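Long-range contacts in major capsid protein (Paramecium bursaria Chlorella virus 1, PDB 5TIP), which self-assembles as trimers into the large icosahedral capsid of the virus, forming its glycosylated outer shell: residues S314-L319 with T377-Y382; G234-T239 with L413-K418; V70-L75 with T200-V205; R130-V135 with F146-I151. One frame throughout, in Å; residues are numbered along the deposited sequence.

Contact 1. Residues S314-L319 with T377-Y382; sequences SAKIQL and TLSLTY
Ser379 and Lys316 form a hydrogen-bonded pair at the middle of an antiparallel ladder in the second jelly roll of this double jelly-roll capsid protein. The strands Ser314-Leu319 and Thr377-Tyr382 run 154° apart, and six backbone hydrogen bonds join the pairs Ser314-Thr381, Lys316-Ser379 and Gln318-Thr377. Ser379 gives up the most surface: its CB rests on Lys316 CG at 3.9 Å, while its N donates to Lys316 O at 2.8 Å. Its OG, anti to the backbone N (chi1 -177°), is bonded to Asn249 of the adjoining strand 247-251. The lysine chain runs on extended to a salt bridge with Asp323. At the next hydrogen-bonded pair Thr377 O takes the N-H of Gln318 at 2.7 Å and also lies 3.5 Å from Ile317 CG2. The OG1 of Thr377 is bonded to Asn375. Ala315, Ile317, Leu378 and Leu380 occupy the other, buried face, where Ile317 CG1 and Leu378 CD1 touch at 3.9 Å and Ile317 and Leu380 pack on strand 257-266 of the facing sheet. Ser314 closes the far end of the ladder. Its OG sits between the backbone N and the carbonyl carbon (chi1 63°), 3.4 Å from Thr381 CB, and one water bridges Ser314 OG and Thr381 OG1, 3.1 Å from each.

Contact 2. Residues G234-T239 with L413-K418; sequences GSETAT and LNIYAK
Glu236 and Leu413 face each other as an antiparallel hydrogen-bonded pair where strand 223-237 ends beside strand 412-426 in the second jelly roll. Their CB atoms lie 3.6 Å apart. Leu413 CG, anti to the leucine's backbone N (chi1 168°), and CD2 both lie near the same glutamate CB. Glu236 instead bends at chi2 (-58°), and its carboxylate leads away from the partner strand. Glu236 N donates to Leu413 O at 2.6 Å, and Leu413 N returns a bond of the same length to Glu236 O. One residue along, the polar side chains of Ser235 and Asn414 meet. Ser235 OG gives its proton to Asn414 OD1 at 2.7 Å, from a position tilted 32° out of the amide plane, and the amide ND2 is bonded to Asn264 on the other flank. Beyond the bridge Ala238 CB makes a looser contact with Leu413 CB at 4.4 Å, and both side chains also pack on Phe265. The contact thus divides chemically: Leu413 joins an apolar layer with Ile250 and Leu380, whereas the buried Asn414 amide has a partner at its oxygen and another at its nitrogen, which fixes its rotation.

Contact 3. Residues V70-L75 with T200-V205; sequences VVEFVL and TMSVWV
Val70 and Trp204 exchange two backbone hydrogen bonds, as do Glu72 and Ser202, and Val74 N adds a fifth to Thr200 O. The strands Val70-Leu75 and Thr200-Val205 run 160° apart with axes 4.7 Å from each other, as an antiparallel ladder in the first jelly roll of the double jelly-roll fold. On one face Glu72, extended beyond CG, crosses to Ser202 and Trp204. Its CB is 3.2 Å from Ser202 OG, and its OE2 lies over one face of the Trp204 indole, 3.6 Å from NE1, with the carboxylate plane 23° from the ring plane. The indole N-H is directed to the hydroxyl of Ser202: NE1 donates to OG at 3.2 Å, nearly in the ring plane. A water donates to Glu72 OE1 at 3.0 Å and weakly accepts from NE1. The carboxylate also forms salt bridges with Arg145 and with Arg328 of a neighbouring subunit, which makes a cation-pi contact with Trp204; this cluster of charges would be expected to keep Glu72 ionised. Val71, Phe73, Met201 and Val203 line the opposite face and pack on strand 172-178 of the facing sheet. There Phe73 and Met201 lie alongside each other, pointing the same way, in an oblique Met-aromatic contact with SD 5.0 Å from the ring centroid. The methionine chain bends at its last torsion (chi3 -31°), and both its CG, at 3.5 Å, and its CE, at 3.6 Å, touch Phe73 CE1.

Contact 4. Residues R130-V135 with F146-I151; sequences RMTDWV and FYVPLI
Met131 O, in the last turn of helix 122-132, accepts the backbone N-H of Tyr147 at 2.8 Å, tying that turn to strand 143-149, with the touching parts running 145° apart. The side chains spread to either side of this bond. Toward one end Phe146 drives its ring edge into the face of Trp134 in a T-shaped stack, planes at 87° and centroids 4.8 Å apart. The touching atom is CZ, which stands over the six-membered ring near its middle, 3.6 Å from Trp134 CH2. The rest of the phenyl ring runs beside the backbone that links helix to tryptophan, with CE1 3.3 Å from Asp133 N. In the other direction the Met131 chain bends at chi3 (58°), so that CE reaches Tyr147 CB at 3.7 Å and Pro149 CD at 3.9 Å. Thr132 adds a looser touch, its CG2 lying 4.2 Å from Val148 CG2, while its OG1 is bonded to Tyr128 O one turn back. Beyond these, Phe146 and Val148 pack on Ala88 of helix 87-91, and Val148 meets Phe112 of helix 109-119. Tyr147 turns to a neighbouring subunit, where its OH is bonded to Ser331, and backbone bonds from Phe146 and Val148 hold strand 143-149 against strand 65-76.

Contacts 1 and 2 belong to the second jelly roll, contacts 3 and 4 to the first. Contacts 1 and 2, centres 13 Å apart, meet between facing sheets, with Leu380 CD1 3.7 Å from Leu413 CD2. Contacts 3 and 4, centres 10 Å apart, share a sheet: Val148 N approaches Val71 O at 2.8 Å, probably as a hydrogen bond. Between the two jelly rolls contacts 2 and 4 come closest, about 5 Å between nearest atoms, whereas the centres of contacts 1 and 3 are 40 Å apart. Contacts 3 and 4 both touch a neighbouring subunit. The Trp134 side chain lies about 10 Å from a glycan fucose, and the side chain of Ile317 about 6 Å from a bound mercury ion.

Contact 1. Residues S314-L319 with T377-Y382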
# COMPACT_ATOMS: atom_id res chain seq x y z
N SER A 314 -11.92 -15.97 -23.20
CA SER A 314 -11.72 -14.69 -23.86
C SER A 314 -13.01 -13.89 -23.78
O SER A 314 -14.08 -14.43 -23.50
CB SER A 314 -11.28 -14.88 -25.32
OG SER A 314 -12.28 -15.55 -26.08
N ALA A 315 -12.89 -12.59 -24.04
CA ALA A 315 -14.06 -11.72 -23.96
C ALA A 315 -13.82 -10.45 -24.76
O ALA A 315 -12.68 -10.02 -24.95
CB ALA A 315 -14.40 -11.37 -22.51
N LYS A 316 -14.91 -9.86 -25.22
CA LYS A 316 -14.89 -8.55 -25.87
C LYS A 316 -16.27 -7.93 -25.71
O LYS A 316 -17.26 -8.63 -25.46
CB LYS A 316 -14.51 -8.64 -27.35
CG LYS A 316 -15.60 -9.24 -28.23
CD LYS A 316 -15.20 -9.21 -29.70
CE LYS A 316 -16.24 -9.92 -30.57
NZ LYS A 316 -15.82 -9.97 -32.00
N ILE A 317 -16.32 -6.61 -25.85
CA ILE A 317 -17.56 -5.86 -25.76
C ILE A 317 -17.91 -5.33 -27.15
O ILE A 317 -17.03 -4.83 -27.86
CB ILE A 317 -17.46 -4.71 -24.75
CG1 ILE A 317 -17.14 -5.25 -23.36
CG2 ILE A 317 -18.75 -3.91 -24.71
CD1 ILE A 317 -16.92 -4.17 -22.32
N GLN A 318 -19.17 -5.46 -27.53
CA GLN A 318 -19.66 -4.96 -28.81
C GLN A 318 -20.59 -3.79 -28.56
O GLN A 318 -21.46 -3.83 -27.68
CB GLN A 318 -20.38 -6.06 -29.59
CG GLN A 318 -19.48 -7.19 -30.05
CD GLN A 318 -20.15 -8.12 -31.05
OE1 GLN A 318 -21.00 -7.69 -31.83
NE2 GLN A 318 -19.78 -9.39 -31.03
N LEU A 319 -20.42 -2.73 -29.35
CA LEU A 319 -21.19 -1.51 -29.24
C LEU A 319 -21.94 -1.32 -30.55
O LEU A 319 -21.34 -0.97 -31.57
CB LEU A 319 -20.29 -0.32 -28.93
CG LEU A 319 -20.88 0.97 -28.35
CD1 LEU A 319 -19.78 1.78 -27.71
CD2 LEU A 319 -21.59 1.79 -29.42
N THR A 377 -23.12 -5.26 -25.83
CA THR A 377 -23.11 -6.71 -25.64
C THR A 377 -21.74 -7.16 -25.16
O THR A 377 -20.71 -6.70 -25.65
CB THR A 377 -23.46 -7.42 -26.95
OG1 THR A 377 -24.76 -6.99 -27.40
CG2 THR A 377 -23.49 -8.93 -26.75
N LEU A 378 -21.74 -8.08 -24.19
CA LEU A 378 -20.53 -8.72 -23.70
C LEU A 378 -20.43 -10.10 -24.33
O LEU A 378 -21.18 -11.01 -23.98
CB LEU A 378 -20.54 -8.81 -22.17
CG LEU A 378 -19.35 -9.52 -21.53
CD1 LEU A 378 -18.06 -8.74 -21.78
CD2 LEU A 378 -19.58 -9.72 -20.04
N SER A 379 -19.50 -10.25 -25.28
CA SER A 379 -19.30 -11.51 -25.97
C SER A 379 -18.29 -12.35 -25.19
O SER A 379 -17.15 -11.92 -24.99
CB SER A 379 -18.82 -11.28 -27.40
OG SER A 379 -18.69 -12.50 -28.10
N LEU A 380 -18.71 -13.54 -24.76
CA LEU A 380 -17.90 -14.39 -23.90
C LEU A 380 -17.56 -15.69 -24.61
O LEU A 380 -18.30 -16.16 -25.47
CB LEU A 380 -18.63 -14.71 -22.59
CG LEU A 380 -19.01 -13.53 -21.70
CD1 LEU A 380 -19.81 -14.01 -20.50
CD2 LEU A 380 -17.77 -12.78 -21.24
N THR A 381 -16.41 -16.25 -24.25
CA THR A 381 -16.00 -17.57 -24.70
C THR A 381 -15.36 -18.29 -23.52
O THR A 381 -14.43 -17.76 -22.90
CB THR A 381 -15.02 -17.50 -25.88
OG1 THR A 381 -15.66 -16.88 -27.00
CG2 THR A 381 -14.56 -18.89 -26.28
N TYR A 382 -15.85 -19.48 -23.21
CA TYR A 382 -15.41 -20.22 -22.04
C TYR A 382 -14.34 -21.24 -22.41
O TYR A 382 -14.24 -21.69 -23.55
CB TYR A 382 -16.60 -20.93 -21.38
CG TYR A 382 -17.72 -19.99 -20.99
CD1 TYR A 382 -17.61 -19.18 -19.86
CD2 TYR A 382 -18.87 -19.89 -21.76
CE1 TYR A 382 -18.63 -18.32 -19.51
CE2 TYR A 382 -19.89 -19.03 -21.41
CZ TYR A 382 -19.76 -18.25 -20.29
OH TYR A 382 -20.77 -17.38 -19.93
O HOH W 1 -14.61 -13.98 -27.27

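Contact 2. Residues G234-T239 with L413-K418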
# COMPACT_ATOMS: atom_id res chain seq x y z
N GLY A 234 -29.47 -8.34 -12.02
CA GLY A 234 -29.65 -9.74 -11.70
C GLY A 234 -28.61 -10.62 -12.39
O GLY A 234 -27.94 -10.21 -13.34
N SER A 235 -28.49 -11.84 -11.89
CA SER A 235 -27.52 -12.78 -12.43
C SER A 235 -27.93 -13.25 -13.82
O SER A 235 -29.11 -13.45 -14.10
CB SER A 235 -27.39 -13.99 -11.49
OG SER A 235 -27.03 -13.59 -10.18
N GLU A 236 -26.91 -13.52 -14.62
CA GLU A 236 -27.06 -14.06 -15.97
C GLU A 236 -26.70 -15.54 -15.87
O GLU A 236 -25.96 -15.95 -14.97
CB GLU A 236 -26.13 -13.35 -16.95
CG GLU A 236 -26.45 -11.87 -17.15
CD GLU A 236 -27.87 -11.65 -17.64
OE1 GLU A 236 -28.33 -12.43 -18.50
OE2 GLU A 236 -28.51 -10.69 -17.18
N THR A 237 -27.22 -16.35 -16.78
CA THR A 237 -26.99 -17.79 -16.77
C THR A 237 -25.81 -18.10 -17.69
O THR A 237 -25.94 -18.03 -18.92
CB THR A 237 -28.24 -18.54 -17.20
OG1 THR A 237 -29.32 -18.23 -16.31
CG2 THR A 237 -27.99 -20.04 -17.16
N ALA A 238 -24.67 -18.44 -17.10
CA ALA A 238 -23.52 -18.88 -17.88
C ALA A 238 -23.64 -20.36 -18.21
O ALA A 238 -24.18 -21.15 -17.44
CB ALA A 238 -22.22 -18.62 -17.11
N THR A 239 -23.14 -20.73 -19.39
CA THR A 239 -23.25 -22.09 -19.90
C THR A 239 -21.88 -22.60 -20.32
O THR A 239 -21.62 -22.81 -21.51
CB THR A 239 -24.23 -22.17 -21.08
OG1 THR A 239 -23.75 -21.34 -22.15
CG2 THR A 239 -25.61 -21.70 -20.66
N LEU A 413 -23.72 -15.53 -13.66
CA LEU A 413 -22.90 -14.44 -14.18
C LEU A 413 -23.45 -13.12 -13.64
O LEU A 413 -24.56 -12.71 -14.00
CB LEU A 413 -22.89 -14.45 -15.71
CG LEU A 413 -22.31 -13.21 -16.40
CD1 LEU A 413 -20.86 -13.00 -15.99
CD2 LEU A 413 -22.42 -13.33 -17.91
N ASN A 414 -22.68 -12.47 -12.77
CA ASN A 414 -23.06 -11.19 -12.19
C ASN A 414 -22.25 -10.09 -12.86
O ASN A 414 -21.02 -10.09 -12.79
CB ASN A 414 -22.81 -11.19 -10.68
CG ASN A 414 -23.52 -12.32 -9.97
OD1 ASN A 414 -24.72 -12.26 -9.73
ND2 ASN A 414 -22.76 -13.36 -9.61
N ILE A 415 -22.94 -9.16 -13.51
CA ILE A 415 -22.30 -8.05 -14.21
C ILE A 415 -22.68 -6.76 -13.49
O ILE A 415 -23.87 -6.47 -13.30
CB ILE A 415 -22.71 -7.99 -15.69
CG1 ILE A 415 -22.45 -9.34 -16.36
CG2 ILE A 415 -21.94 -6.89 -16.41
CD1 ILE A 415 -22.92 -9.41 -17.79
N TYR A 416 -21.67 -5.99 -13.08
CA TYR A 416 -21.88 -4.75 -12.35
C TYR A 416 -21.38 -3.57 -13.18
O TYR A 416 -20.45 -3.69 -13.98
CB TYR A 416 -21.15 -4.77 -11.00
CG TYR A 416 -21.61 -5.88 -10.09
CD1 TYR A 416 -22.76 -5.74 -9.32
CD2 TYR A 416 -20.91 -7.08 -10.00
CE1 TYR A 416 -23.19 -6.75 -8.48
CE2 TYR A 416 -21.34 -8.10 -9.17
CZ TYR A 416 -22.48 -7.93 -8.42
OH TYR A 416 -22.90 -8.94 -7.59
N ALA A 417 -22.03 -2.43 -12.98
CA ALA A 417 -21.63 -1.18 -13.62
C ALA A 417 -21.70 -0.06 -12.60
O ALA A 417 -22.68 0.06 -11.87
CB ALA A 417 -22.53 -0.86 -14.82
N LYS A 418 -20.65 0.76 -12.57
CA LYS A 418 -20.58 1.91 -11.68
C LYS A 418 -20.73 3.15 -12.54
O LYS A 418 -19.91 3.40 -13.42
CB LYS A 418 -19.26 1.94 -10.90
CG LYS A 418 -19.35 2.65 -9.56
CD LYS A 418 -20.34 1.95 -8.64
CE LYS A 418 -19.93 2.07 -7.18
NZ LYS A 418 -19.58 3.46 -6.79

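Contact 3. Residues V70-L75 with T200-V205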
# COMPACT_ATOMS: atom_id res chain seq x y z
N VAL A 70 -21.76 2.20 9.63
CA VAL A 70 -21.25 0.87 9.93
C VAL A 70 -22.38 0.03 10.51
O VAL A 70 -23.14 0.50 11.37
CB VAL A 70 -20.05 0.92 10.90
CG1 VAL A 70 -19.54 -0.48 11.19
CG2 VAL A 70 -18.94 1.78 10.33
N VAL A 71 -22.50 -1.21 10.04
CA VAL A 71 -23.46 -2.17 10.56
C VAL A 71 -22.70 -3.17 11.43
O VAL A 71 -21.79 -3.85 10.94
CB VAL A 71 -24.21 -2.89 9.43
CG1 VAL A 71 -25.17 -3.92 10.01
CG2 VAL A 71 -24.96 -1.88 8.57
N GLU A 72 -23.06 -3.25 12.70
CA GLU A 72 -22.42 -4.17 13.63
C GLU A 72 -23.24 -5.45 13.74
O GLU A 72 -24.46 -5.40 13.91
CB GLU A 72 -22.26 -3.53 15.01
CG GLU A 72 -21.32 -2.34 15.04
CD GLU A 72 -21.00 -1.86 16.44
OE1 GLU A 72 -21.45 -2.52 17.41
OE2 GLU A 72 -20.31 -0.83 16.59
N PHE A 73 -22.56 -6.59 13.63
CA PHE A 73 -23.16 -7.89 13.85
C PHE A 73 -22.41 -8.63 14.95
O PHE A 73 -21.21 -8.43 15.14
CB PHE A 73 -23.16 -8.76 12.58
CG PHE A 73 -24.13 -8.32 11.53
CD1 PHE A 73 -25.49 -8.31 11.77
CD2 PHE A 73 -23.68 -7.94 10.27
CE1 PHE A 73 -26.38 -7.91 10.80
CE2 PHE A 73 -24.57 -7.55 9.29
CZ PHE A 73 -25.92 -7.53 9.55
N VAL A 74 -23.13 -9.48 15.67
CA VAL A 74 -22.55 -10.39 16.64
C VAL A 74 -22.96 -11.80 16.25
O VAL A 74 -24.16 -12.13 16.29
CB VAL A 74 -22.99 -10.06 18.08
CG1 VAL A 74 -22.39 -11.06 19.04
CG2 VAL A 74 -22.57 -8.65 18.45
N LEU A 75 -21.99 -12.62 15.88
CA LEU A 75 -22.24 -13.97 15.38
C LEU A 75 -21.46 -14.99 16.19
O LEU A 75 -20.40 -14.69 16.75
CB LEU A 75 -21.86 -14.10 13.90
CG LEU A 75 -22.50 -13.11 12.92
CD1 LEU A 75 -21.99 -13.34 11.51
CD2 LEU A 75 -24.01 -13.25 12.97
N THR A 200 -27.40 -10.56 16.26
CA THR A 200 -27.76 -9.27 16.83
C THR A 200 -27.16 -8.17 15.96
O THR A 200 -26.01 -8.28 15.52
CB THR A 200 -27.26 -9.14 18.27
OG1 THR A 200 -26.27 -10.14 18.52
CG2 THR A 200 -28.41 -9.32 19.24
N MET A 201 -27.93 -7.12 15.72
CA MET A 201 -27.55 -6.09 14.77
C MET A 201 -27.70 -4.71 15.39
O MET A 201 -28.58 -4.47 16.22
CB MET A 201 -28.40 -6.16 13.49
CG MET A 201 -27.96 -5.19 12.40
SD MET A 201 -29.12 -5.05 11.04
CE MET A 201 -29.80 -6.70 11.03
N SER A 202 -26.81 -3.80 14.98
CA SER A 202 -26.92 -2.40 15.32
C SER A 202 -26.34 -1.58 14.18
O SER A 202 -25.39 -2.00 13.51
CB SER A 202 -26.20 -2.07 16.64
OG SER A 202 -24.82 -2.39 16.56
N VAL A 203 -26.93 -0.41 13.95
CA VAL A 203 -26.52 0.49 12.88
C VAL A 203 -25.98 1.76 13.50
O VAL A 203 -26.63 2.36 14.37
CB VAL A 203 -27.69 0.80 11.92
CG1 VAL A 203 -27.23 1.70 10.79
CG2 VAL A 203 -28.28 -0.49 11.37
N TRP A 204 -24.80 2.18 13.07
CA TRP A 204 -24.14 3.37 13.59
C TRP A 204 -23.83 4.32 12.44
O TRP A 204 -23.30 3.90 11.41
CB TRP A 204 -22.86 3.00 14.34
CG TRP A 204 -23.13 2.20 15.58
CD1 TRP A 204 -23.42 0.87 15.66
CD2 TRP A 204 -23.15 2.69 16.93
NE1 TRP A 204 -23.61 0.50 16.97
CE2 TRP A 204 -23.44 1.60 17.76
CE3 TRP A 204 -22.93 3.95 17.50
CZ2 TRP A 204 -23.54 1.73 19.15
CZ3 TRP A 204 -23.03 4.07 18.87
CH2 TRP A 204 -23.33 2.97 19.68
N VAL A 205 -24.18 5.59 12.61
CA VAL A 205 -24.01 6.61 11.59
C VAL A 205 -23.11 7.71 12.15
O VAL A 205 -23.31 8.16 13.29
CB VAL A 205 -25.36 7.19 11.13
CG1 VAL A 205 -25.15 8.32 10.14
CG2 VAL A 205 -26.21 6.10 10.51
O HOH W 2 -23.07 -1.38 19.63

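Contact 4. Residues R130-V135 with F146-I151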
# COMPACT_ATOMS: atom_id res chain seq x y z
N ARG A 130 -10.76 -8.98 8.98
CA ARG A 130 -10.89 -9.01 10.43
C ARG A 130 -12.26 -8.51 10.87
O ARG A 130 -12.83 -9.01 11.84
CB ARG A 130 -9.79 -8.17 11.09
CG ARG A 130 -8.38 -8.66 10.91
CD ARG A 130 -7.41 -7.68 11.56
NE ARG A 130 -7.58 -7.64 13.01
CZ ARG A 130 -7.26 -6.60 13.77
NH1 ARG A 130 -6.76 -5.50 13.21
NH2 ARG A 130 -7.44 -6.64 15.08
N MET A 131 -12.79 -7.52 10.16
CA MET A 131 -14.07 -6.92 10.52
C MET A 131 -15.26 -7.75 10.09
O MET A 131 -16.37 -7.51 10.57
CB MET A 131 -14.19 -5.52 9.91
CG MET A 131 -13.17 -4.52 10.43
SD MET A 131 -13.06 -3.06 9.38
CE MET A 131 -14.75 -2.47 9.45
N THR A 132 -15.07 -8.72 9.19
CA THR A 132 -16.19 -9.47 8.63
C THR A 132 -16.02 -10.98 8.69
O THR A 132 -16.84 -11.70 8.12
CB THR A 132 -16.45 -9.05 7.18
OG1 THR A 132 -15.26 -9.25 6.41
CG2 THR A 132 -16.85 -7.58 7.10
N ASP A 133 -14.99 -11.49 9.37
CA ASP A 133 -14.74 -12.92 9.36
C ASP A 133 -13.85 -13.29 10.54
O ASP A 133 -13.23 -12.43 11.17
CB ASP A 133 -14.08 -13.35 8.04
CG ASP A 133 -14.21 -14.84 7.78
OD1 ASP A 133 -14.69 -15.56 8.68
OD2 ASP A 133 -13.82 -15.29 6.68
N TRP A 134 -13.82 -14.59 10.84
CA TRP A 134 -12.86 -15.14 11.78
C TRP A 134 -11.56 -15.45 11.04
O TRP A 134 -11.58 -16.17 10.03
CB TRP A 134 -13.40 -16.41 12.44
CG TRP A 134 -14.45 -16.18 13.48
CD1 TRP A 134 -14.25 -15.88 14.80
CD2 TRP A 134 -15.87 -16.24 13.30
NE1 TRP A 134 -15.45 -15.74 15.44
CE2 TRP A 134 -16.47 -15.96 14.55
CE3 TRP A 134 -16.70 -16.50 12.21
CZ2 TRP A 134 -17.85 -15.93 14.73
CZ3 TRP A 134 -18.07 -16.48 12.39
CH2 TRP A 134 -18.63 -16.19 13.64
N VAL A 135 -10.45 -14.92 11.53
CA VAL A 135 -9.18 -15.03 10.81
C VAL A 135 -8.08 -15.56 11.72
O VAL A 135 -6.89 -15.51 11.37
CB VAL A 135 -8.77 -13.67 10.21
CG1 VAL A 135 -9.78 -13.21 9.19
CG2 VAL A 135 -8.60 -12.64 11.31
N PHE A 146 -18.75 -8.12 14.55
CA PHE A 146 -18.33 -7.78 13.20
C PHE A 146 -18.80 -6.38 12.84
O PHE A 146 -19.79 -5.88 13.38
CB PHE A 146 -18.89 -8.78 12.18
CG PHE A 146 -18.43 -10.19 12.40
CD1 PHE A 146 -17.21 -10.62 11.92
CD2 PHE A 146 -19.23 -11.10 13.07
CE1 PHE A 146 -16.78 -11.92 12.11
CE2 PHE A 146 -18.81 -12.41 13.26
CZ PHE A 146 -17.58 -12.81 12.78
N TYR A 147 -18.07 -5.75 11.92
CA TYR A 147 -18.35 -4.39 11.48
C TYR A 147 -18.35 -4.37 9.96
O TYR A 147 -17.31 -4.54 9.33
CB TYR A 147 -17.31 -3.41 12.02
CG TYR A 147 -17.13 -3.44 13.52
CD1 TYR A 147 -16.22 -4.31 14.11
CD2 TYR A 147 -17.83 -2.59 14.35
CE1 TYR A 147 -16.04 -4.34 15.48
CE2 TYR A 147 -17.66 -2.60 15.72
CZ TYR A 147 -16.76 -3.48 16.28
OH TYR A 147 -16.58 -3.50 17.64
N VAL A 148 -19.53 -4.17 9.37
CA VAL A 148 -19.67 -4.12 7.92
C VAL A 148 -19.82 -2.66 7.51
O VAL A 148 -20.86 -2.05 7.79
CB VAL A 148 -20.87 -4.95 7.44
CG1 VAL A 148 -20.92 -4.98 5.92
CG2 VAL A 148 -20.80 -6.36 8.00
N PRO A 149 -18.81 -2.05 6.88
CA PRO A 149 -18.93 -0.64 6.47
C PRO A 149 -19.65 -0.53 5.13
O PRO A 149 -19.34 -1.26 4.18
CB PRO A 149 -17.47 -0.18 6.37
CG PRO A 149 -16.73 -1.43 5.99
CD PRO A 149 -17.46 -2.59 6.63
N LEU A 150 -20.60 0.39 5.06
CA LEU A 150 -21.30 0.64 3.81
C LEU A 150 -20.44 1.49 2.89
O LEU A 150 -19.58 2.26 3.33
CB LEU A 150 -22.64 1.34 4.07
CG LEU A 150 -23.66 0.57 4.92
CD1 LEU A 150 -25.00 1.30 4.94
CD2 LEU A 150 -23.82 -0.86 4.43
N ILE A 151 -20.66 1.33 1.58
CA ILE A 151 -19.81 1.98 0.60
C ILE A 151 -20.65 2.77 -0.40
O ILE A 151 -20.39 2.75 -1.61
CB ILE A 151 -18.92 0.96 -0.13
CG1 ILE A 151 -19.75 -0.24 -0.61
CG2 ILE A 151 -17.79 0.50 0.78
CD1 ILE A 151 -18.92 -1.35 -1.23